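Pyruvate formate-lyase 2 (Archaeoglobus fulgidus, PDB 2F3O) is a glycyl radical enzyme of the pyruvate formate-lyase family whose reaction is not established, though it probably acts as a lyase. Local coordinates at residues A[454-459]-A[470-475]; A[466-471]-A[484-489]. All blocks are in the same frame, centred on the assembly; numbering follows the deposited sequence.

Contact 1 of 2, residues A[454-459]-A[470-475]; sequences LNEGVD and TEKPKF
The side chain of Glu-456 follows the backbone of the irregular segment 470-475 from Thr-470 to Lys-472. Its CB sits 3.4 Å from the carbonyl O of Thr-470, and Glu-456 CG packs 3.6 Å from Glu-471 C. Chi1 (-51°) sets CG beside the backbone N, and the chain is extended beyond CG. The side chains of Glu-456 and Lys-472 cross obliquely, with Glu-456 CD 3.6 Å from Lys-472 CG. The lysine then bends at its last two torsions and brings NZ to 3.7 Å from Glu-456 OE2, a long salt bridge. Beneath this polar layer, Leu-454 CB meets the ring of Pro-473 at CG, 3.8 Å away. Both residues also rest on Leu-479 of helix 477-508 and on helix 565-573, through Val-569 and Met-565 respectively, so the two ends of the loop that links helices 447-453 and 477-508 come together over a shared apolar floor. An alanine in place of Glu-456 removes the carboxylate and would probably leave the ammonium of Lys-472 without its charged mate and the backbone around Glu-471 less covered. The outer pairing, long and between partly exposed and exposed residues, is probably a modest electrostatic addition to an attachment made chiefly by van der Waals contact.

Contact 2 of 2, residues A[466-471]-A[484-489]; sequences FGAKTE and REQVSH
The carboxamide of Gln-486 faces the backbone of Ala-468 and uses both of its ends on that one residue. Its OE1 accepts the N-H of Ala-468 at 2.9 Å, with an N-H...O angle of 154°, while its NE2 donates to the carbonyl O of Ala-468 at 2.8 Å. The Ala-468 N stands 20° from the plane of the glutamine C=O. The side chain turns at chi2 (-72°), which sets CD 3.4 Å from Ala-468 N, and the methyl of Ala-468 lies against the same amide, CB 3.5 Å from NE2. One turn further along the helix, the imidazole of His-489 offers a face as well as an edge. Ala-468 N lies over the ring centre, and the carbonyl carbon of Gly-467 over the same face nearer the rim. From the edge, NE2 donates to Phe-466 O at 2.9 Å, with the acceptor somewhat out of the ring plane.

These bonds fasten an irregular connection to the flank of helix 477-508, with glutamine and histidine three residues apart reading successive peptide groups. The connection then bends through an inverse gamma turn centred on Lys-469. At the end of that turn, Thr-470 meets Gln-486 tip to tip, its CG2 3.4 Å from NE2, and slides past Glu-485 in the opposite direction, with CG2 4.0 Å from OE2. Tyr-452 and Ala-453 of helix 447-453 also touch Gln-486, so the side chain of this buried residue meets that helix as well. At the other end, the tip of the Phe-466 side chain leads away from segment 484-489; its ring stacks with Tyr-464, and the side chain touches Gln-137 and Ile-138 of helix 133-140.

Overall arrangement
Both contacts belong to the connection between helices 447-453 and 477-508, on the same side of the chain's centre, with their own centres about 9 Å apart. Contact 1 brings two parts of that connection together, whereas contact 2 lays its middle against helix 477-508. Contact 1, the farther from the chain's centre, combines buried apolar packing with a more exposed charged pair; contact 2, also partly buried, relies on side-chain-to-backbone hydrogen bonds. Thr-470 serves both, its carbonyl O against Glu-456 in contact 1 and its methyl against the helix in contact 2. A probable hydrogen bond from Gly-467 N to Gly-457 O, 3.2 Å, joins them directly.

Contact 1 of 2, residues A[454-459]-A[470-475]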
ATOM      1  N   LEU A 454       2.166  -6.469 -44.823  1.00 58.22           N
ATOM      2  CA  LEU A 454       1.695  -6.934 -46.111  1.00 58.67           C
ATOM      3  C   LEU A 454       2.198  -8.304 -46.542  1.00 59.29           C
ATOM      4  O   LEU A 454       1.970  -8.710 -47.685  1.00 60.08           O
ATOM      5  CB  LEU A 454       1.770  -5.873 -47.228  1.00 58.28           C
ATOM      6  CG  LEU A 454       2.938  -5.058 -47.778  1.00 57.00           C
ATOM      7  CD1 LEU A 454       2.749  -3.596 -47.463  1.00 55.39           C
ATOM      8  CD2 LEU A 454       4.304  -5.569 -47.372  1.00 56.37           C
ATOM      9  N   ASN A 455       2.832  -9.029 -45.626  1.00 59.45           N
ATOM     10  CA  ASN A 455       3.298 -10.377 -45.928  1.00 59.62           C
ATOM     11  C   ASN A 455       2.844 -11.383 -44.875  1.00 60.04           C
ATOM     12  O   ASN A 455       3.486 -12.418 -44.683  1.00 60.16           O
ATOM     13  CB  ASN A 455       4.822 -10.391 -46.085  1.00 59.56           C
ATOM     14  CG  ASN A 455       5.338 -11.617 -46.844  1.00 60.22           C
ATOM     15  OD1 ASN A 455       6.396 -12.169 -46.517  1.00 60.34           O
ATOM     16  ND2 ASN A 455       4.599 -12.039 -47.865  1.00 61.01           N
ATOM     17  N   GLU A 456       1.730 -11.072 -44.202  1.00 60.67           N
ATOM     18  CA  GLU A 456       1.125 -11.941 -43.173  1.00 61.00           C
ATOM     19  C   GLU A 456       2.092 -12.326 -42.062  1.00 60.94           C
ATOM     20  O   GLU A 456       2.209 -13.508 -41.703  1.00 60.57           O
ATOM     21  CB  GLU A 456       0.566 -13.222 -43.784  1.00 61.35           C
ATOM     22  CG  GLU A 456      -0.354 -13.053 -44.976  1.00 62.89           C
ATOM     23  CD  GLU A 456      -1.049 -14.357 -45.304  1.00 65.53           C
ATOM     24  OE1 GLU A 456      -2.115 -14.621 -44.698  1.00 66.28           O
ATOM     25  OE2 GLU A 456      -0.519 -15.123 -46.150  1.00 66.03           O
ATOM     26  N   GLY A 457       2.813 -11.323 -41.561  1.00 61.11           N
ATOM     27  CA  GLY A 457       3.730 -11.486 -40.442  1.00 61.01           C
ATOM     28  C   GLY A 457       4.992 -12.245 -40.768  1.00 61.05           C
ATOM     29  O   GLY A 457       5.591 -12.873 -39.897  1.00 61.14           O
ATOM     30  N   VAL A 458       5.389 -12.219 -42.032  1.00 61.21           N
ATOM     31  CA  VAL A 458       6.675 -12.789 -42.412  1.00 61.52           C
ATOM     32  C   VAL A 458       7.569 -11.692 -42.985  1.00 61.90           C
ATOM     33  O   VAL A 458       7.077 -10.721 -43.564  1.00 61.80           O
ATOM     34  CB  VAL A 458       6.544 -13.979 -43.400  1.00 61.46           C
ATOM     35  CG1 VAL A 458       7.837 -14.837 -43.408  1.00 60.98           C
ATOM     36  CG2 VAL A 458       5.316 -14.846 -43.057  1.00 61.15           C
ATOM     37  N   ASP A 459       8.875 -11.825 -42.753  1.00 62.58           N
ATOM     38  CA  ASP A 459       9.867 -10.944 -43.329  1.00 63.19           C
ATOM     39  C   ASP A 459       9.846 -11.211 -44.819  1.00 63.51           C
ATOM     40  O   ASP A 459       9.788 -12.374 -45.249  1.00 63.82           O
ATOM     41  CB  ASP A 459      11.246 -11.245 -42.751  1.00 63.31           C
ATOM     42  CG  ASP A 459      12.241 -10.128 -43.002  1.00 64.45           C
ATOM     43  OD1 ASP A 459      12.695  -9.974 -44.161  1.00 66.23           O
ATOM     44  OD2 ASP A 459      12.574  -9.404 -42.036  1.00 64.88           O
ATOM     45  N   THR A 470      -1.373 -11.695 -39.302  1.00 63.58           N
ATOM     46  CA  THR A 470      -2.425 -10.982 -40.054  1.00 64.52           C
ATOM     47  C   THR A 470      -2.712 -11.695 -41.367  1.00 65.07           C
ATOM     48  O   THR A 470      -2.036 -12.663 -41.720  1.00 65.01           O
ATOM     49  CB  THR A 470      -2.044  -9.506 -40.366  1.00 64.40           C
ATOM     50  OG1 THR A 470      -0.861  -9.464 -41.178  1.00 65.19           O
ATOM     51  CG2 THR A 470      -1.796  -8.729 -39.090  1.00 64.20           C
ATOM     52  N   GLU A 471      -3.714 -11.223 -42.098  1.00 66.08           N
ATOM     53  CA  GLU A 471      -4.017 -11.831 -43.403  1.00 67.01           C
ATOM     54  C   GLU A 471      -3.364 -11.091 -44.585  1.00 67.59           C
ATOM     55  O   GLU A 471      -2.672 -10.079 -44.382  1.00 67.80           O
ATOM     56  CB  GLU A 471      -5.527 -11.997 -43.586  1.00 66.76           C
ATOM     57  CG  GLU A 471      -6.054 -13.262 -42.941  1.00 66.85           C
ATOM     58  CD  GLU A 471      -7.457 -13.099 -42.405  1.00 68.05           C
ATOM     59  OE1 GLU A 471      -8.039 -12.001 -42.557  1.00 67.50           O
ATOM     60  OE2 GLU A 471      -7.978 -14.075 -41.821  1.00 69.06           O
ATOM     61  N   LYS A 472      -3.534 -11.626 -45.800  1.00 68.19           N
ATOM     62  CA  LYS A 472      -3.123 -10.917 -47.017  1.00 68.52           C
ATOM     63  C   LYS A 472      -4.016  -9.687 -47.107  1.00 68.56           C
ATOM     64  O   LYS A 472      -5.215  -9.767 -46.854  1.00 68.44           O
ATOM     65  CB  LYS A 472      -3.278 -11.780 -48.279  1.00 68.25           C
ATOM     66  CG  LYS A 472      -2.507 -13.086 -48.286  1.00 68.36           C
ATOM     67  CD  LYS A 472      -2.703 -13.808 -49.619  1.00 69.15           C
ATOM     68  CE  LYS A 472      -2.786 -15.339 -49.467  1.00 70.47           C
ATOM     69  NZ  LYS A 472      -1.463 -16.030 -49.608  1.00 70.64           N
ATOM     70  N   PRO A 473      -3.422  -8.535 -47.408  1.00 68.92           N
ATOM     71  CA  PRO A 473      -4.205  -7.306 -47.496  1.00 69.46           C
ATOM     72  C   PRO A 473      -4.914  -7.120 -48.847  1.00 70.28           C
ATOM     73  O   PRO A 473      -4.398  -7.524 -49.898  1.00 70.23           O
ATOM     74  CB  PRO A 473      -3.160  -6.219 -47.294  1.00 69.43           C
ATOM     75  CG  PRO A 473      -1.844  -6.845 -47.703  1.00 69.08           C
ATOM     76  CD  PRO A 473      -1.982  -8.327 -47.655  1.00 68.87           C
ATOM     77  N   LYS A 474      -6.096  -6.519 -48.820  1.00 70.96           N
ATOM     78  CA  LYS A 474      -6.811  -6.255 -50.066  1.00 71.60           C
ATOM     79  C   LYS A 474      -6.882  -4.759 -50.379  1.00 71.51           C
ATOM     80  O   LYS A 474      -6.152  -4.275 -51.223  1.00 71.67           O
ATOM     81  CB  LYS A 474      -8.204  -6.925 -50.102  1.00 72.16           C
ATOM     82  CG  LYS A 474      -8.836  -7.262 -48.745  1.00 72.84           C
ATOM     83  CD  LYS A 474      -8.755  -8.766 -48.429  1.00 74.47           C
ATOM     84  CE  LYS A 474      -9.196  -9.065 -46.988  1.00 74.33           C
ATOM     85  NZ  LYS A 474     -10.406  -8.264 -46.620  1.00 75.69           N
ATOM     86  N   PHE A 475      -7.746  -4.028 -49.692  1.00 71.36           N
ATOM     87  CA  PHE A 475      -7.896  -2.601 -49.941  1.00 71.46           C
ATOM     88  C   PHE A 475      -6.909  -1.803 -49.079  1.00 70.96           C
ATOM     89  O   PHE A 475      -6.174  -2.397 -48.285  1.00 70.99           O
ATOM     90  CB  PHE A 475      -9.347  -2.177 -49.675  1.00 72.20           C
ATOM     91  CG  PHE A 475     -10.297  -2.524 -50.797  1.00 73.68           C
ATOM     92  CD1 PHE A 475     -10.599  -3.862 -51.096  1.00 74.45           C
ATOM     93  CD2 PHE A 475     -10.885  -1.510 -51.558  1.00 74.65           C
ATOM     94  CE1 PHE A 475     -11.459  -4.185 -52.123  1.00 74.45           C
ATOM     95  CE2 PHE A 475     -11.758  -1.814 -52.588  1.00 75.14           C
ATOM     96  CZ  PHE A 475     -12.050  -3.161 -52.873  1.00 74.96           C
TER

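Contact 2 of 2, residues A[466-471]-A[484-489]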
ATOM      1  N   PHE A 466       8.100 -13.304 -37.459  1.00 58.96           N
ATOM      2  CA  PHE A 466       8.222 -12.573 -36.210  1.00 57.89           C
ATOM      3  C   PHE A 466       7.012 -11.676 -36.020  1.00 58.04           C
ATOM      4  O   PHE A 466       6.857 -11.062 -34.973  1.00 58.34           O
ATOM      5  CB  PHE A 466       9.455 -11.658 -36.194  1.00 57.27           C
ATOM      6  CG  PHE A 466      10.790 -12.362 -36.293  1.00 56.16           C
ATOM      7  CD1 PHE A 466      11.921 -11.632 -36.612  1.00 54.75           C
ATOM      8  CD2 PHE A 466      10.930 -13.729 -36.069  1.00 55.38           C
ATOM      9  CE1 PHE A 466      13.164 -12.249 -36.706  1.00 54.93           C
ATOM     10  CE2 PHE A 466      12.161 -14.349 -36.173  1.00 54.07           C
ATOM     11  CZ  PHE A 466      13.283 -13.609 -36.482  1.00 54.67           C
ATOM     12  N   GLY A 467       6.171 -11.559 -37.037  1.00 57.87           N
ATOM     13  CA  GLY A 467       5.055 -10.626 -36.963  1.00 57.85           C
ATOM     14  C   GLY A 467       3.779 -11.281 -36.491  1.00 58.00           C
ATOM     15  O   GLY A 467       3.719 -12.496 -36.341  1.00 57.82           O
ATOM     16  N   ALA A 468       2.754 -10.469 -36.260  1.00 58.39           N
ATOM     17  CA  ALA A 468       1.439 -10.978 -35.916  1.00 59.41           C
ATOM     18  C   ALA A 468       0.905 -11.759 -37.107  1.00 60.52           C
ATOM     19  O   ALA A 468       1.228 -11.449 -38.254  1.00 61.21           O
ATOM     20  CB  ALA A 468       0.508  -9.832 -35.595  1.00 58.90           C
ATOM     21  N   LYS A 469       0.085 -12.771 -36.871  1.00 61.32           N
ATOM     22  CA  LYS A 469      -0.423 -13.525 -37.996  1.00 61.88           C
ATOM     23  C   LYS A 469      -1.612 -12.825 -38.633  1.00 62.59           C
ATOM     24  O   LYS A 469      -2.727 -13.308 -38.532  1.00 63.09           O
ATOM     25  CB  LYS A 469      -0.780 -14.958 -37.583  1.00 61.85           C
ATOM     26  CG  LYS A 469       0.433 -15.891 -37.414  1.00 61.94           C
ATOM     27  CD  LYS A 469       1.554 -15.550 -38.400  1.00 62.29           C
ATOM     28  CE  LYS A 469       2.511 -16.706 -38.593  1.00 62.72           C
ATOM     29  NZ  LYS A 469       2.728 -17.399 -37.299  1.00 64.36           N
ATOM     30  N   THR A 470      -1.373 -11.695 -39.302  1.00 63.58           N
ATOM     31  CA  THR A 470      -2.425 -10.982 -40.054  1.00 64.52           C
ATOM     32  C   THR A 470      -2.712 -11.695 -41.367  1.00 65.07           C
ATOM     33  O   THR A 470      -2.036 -12.663 -41.720  1.00 65.01           O
ATOM     34  CB  THR A 470      -2.044  -9.506 -40.366  1.00 64.40           C
ATOM     35  OG1 THR A 470      -0.861  -9.464 -41.178  1.00 65.19           O
ATOM     36  CG2 THR A 470      -1.796  -8.729 -39.090  1.00 64.20           C
ATOM     37  N   GLU A 471      -3.714 -11.223 -42.098  1.00 66.08           N
ATOM     38  CA  GLU A 471      -4.017 -11.831 -43.403  1.00 67.01           C
ATOM     39  C   GLU A 471      -3.364 -11.091 -44.585  1.00 67.59           C
ATOM     40  O   GLU A 471      -2.672 -10.079 -44.382  1.00 67.80           O
ATOM     41  CB  GLU A 471      -5.527 -11.997 -43.586  1.00 66.76           C
ATOM     42  CG  GLU A 471      -6.054 -13.262 -42.941  1.00 66.85           C
ATOM     43  CD  GLU A 471      -7.457 -13.099 -42.405  1.00 68.05           C
ATOM     44  OE1 GLU A 471      -8.039 -12.001 -42.557  1.00 67.50           O
ATOM     45  OE2 GLU A 471      -7.978 -14.075 -41.821  1.00 69.06           O
ATOM     46  N   ARG A 484      -1.384  -1.065 -37.951  1.00 58.29           N
ATOM     47  CA  ARG A 484      -1.561  -0.726 -36.533  1.00 58.06           C
ATOM     48  C   ARG A 484      -1.421  -1.935 -35.631  1.00 57.71           C
ATOM     49  O   ARG A 484      -0.815  -1.865 -34.569  1.00 58.13           O
ATOM     50  CB  ARG A 484      -2.939  -0.106 -36.300  1.00 58.19           C
ATOM     51  CG  ARG A 484      -3.074   0.690 -35.018  1.00 58.83           C
ATOM     52  CD  ARG A 484      -4.532   0.689 -34.590  1.00 60.83           C
ATOM     53  NE  ARG A 484      -4.880   1.840 -33.763  1.00 62.01           N
ATOM     54  CZ  ARG A 484      -5.357   2.985 -34.239  1.00 62.37           C
ATOM     55  NH1 ARG A 484      -5.548   3.126 -35.543  1.00 62.91           N
ATOM     56  NH2 ARG A 484      -5.653   3.984 -33.419  1.00 61.65           N
ATOM     57  N   GLU A 485      -1.978  -3.048 -36.067  1.00 57.04           N
ATOM     58  CA  GLU A 485      -1.858  -4.258 -35.315  1.00 56.62           C
ATOM     59  C   GLU A 485      -0.418  -4.733 -35.297  1.00 55.54           C
ATOM     60  O   GLU A 485       0.038  -5.248 -34.286  1.00 55.95           O
ATOM     61  CB  GLU A 485      -2.753  -5.334 -35.907  1.00 57.12           C
ATOM     62  CG  GLU A 485      -2.983  -6.508 -34.977  1.00 59.39           C
ATOM     63  CD  GLU A 485      -3.886  -7.547 -35.593  1.00 62.54           C
ATOM     64  OE1 GLU A 485      -4.915  -7.155 -36.200  1.00 64.06           O
ATOM     65  OE2 GLU A 485      -3.557  -8.751 -35.479  1.00 64.00           O
ATOM     66  N   GLN A 486       0.307  -4.546 -36.395  1.00 53.95           N
ATOM     67  CA  GLN A 486       1.682  -5.020 -36.441  1.00 52.48           C
ATOM     68  C   GLN A 486       2.650  -4.169 -35.631  1.00 51.82           C
ATOM     69  O   GLN A 486       3.564  -4.711 -35.007  1.00 51.50           O
ATOM     70  CB  GLN A 486       2.177  -5.162 -37.872  1.00 52.25           C
ATOM     71  CG  GLN A 486       1.606  -6.341 -38.609  1.00 51.78           C
ATOM     72  CD  GLN A 486       2.132  -7.687 -38.152  1.00 52.37           C
ATOM     73  OE1 GLN A 486       2.986  -7.787 -37.265  1.00 52.75           O
ATOM     74  NE2 GLN A 486       1.626  -8.745 -38.778  1.00 52.08           N
ATOM     75  N   VAL A 487       2.445  -2.850 -35.654  1.00 50.92           N
ATOM     76  CA  VAL A 487       3.210  -1.914 -34.825  1.00 50.00           C
ATOM     77  C   VAL A 487       3.068  -2.318 -33.362  1.00 49.69           C
ATOM     78  O   VAL A 487       4.071  -2.548 -32.673  1.00 49.63           O
ATOM     79  CB  VAL A 487       2.727  -0.454 -35.010  1.00 49.90           C
ATOM     80  CG1 VAL A 487       3.466   0.494 -34.065  1.00 49.70           C
ATOM     81  CG2 VAL A 487       2.927  -0.010 -36.444  1.00 49.28           C
ATOM     82  N   SER A 488       1.810  -2.440 -32.929  1.00 48.92           N
ATOM     83  CA  SER A 488       1.432  -2.969 -31.616  1.00 48.07           C
ATOM     84  C   SER A 488       2.226  -4.213 -31.233  1.00 47.45           C
ATOM     85  O   SER A 488       2.903  -4.228 -30.211  1.00 47.79           O
ATOM     86  CB  SER A 488      -0.065  -3.295 -31.596  1.00 47.95           C
ATOM     87  OG  SER A 488      -0.533  -3.537 -30.277  1.00 47.93           O
ATOM     88  N   HIS A 489       2.165  -5.226 -32.088  1.00 46.66           N
ATOM     89  CA  HIS A 489       2.847  -6.504 -31.885  1.00 45.91           C
ATOM     90  C   HIS A 489       4.348  -6.351 -31.641  1.00 45.94           C
ATOM     91  O   HIS A 489       4.913  -7.040 -30.794  1.00 46.33           O
ATOM     92  CB  HIS A 489       2.626  -7.383 -33.110  1.00 45.23           C
ATOM     93  CG  HIS A 489       3.343  -8.686 -33.055  1.00 43.93           C
ATOM     94  ND1 HIS A 489       2.781  -9.815 -32.505  1.00 44.59           N
ATOM     95  CD2 HIS A 489       4.567  -9.054 -33.500  1.00 43.27           C
ATOM     96  CE1 HIS A 489       3.632 -10.824 -32.603  1.00 43.64           C
ATOM     97  NE2 HIS A 489       4.727 -10.386 -33.194  1.00 43.27           N
TER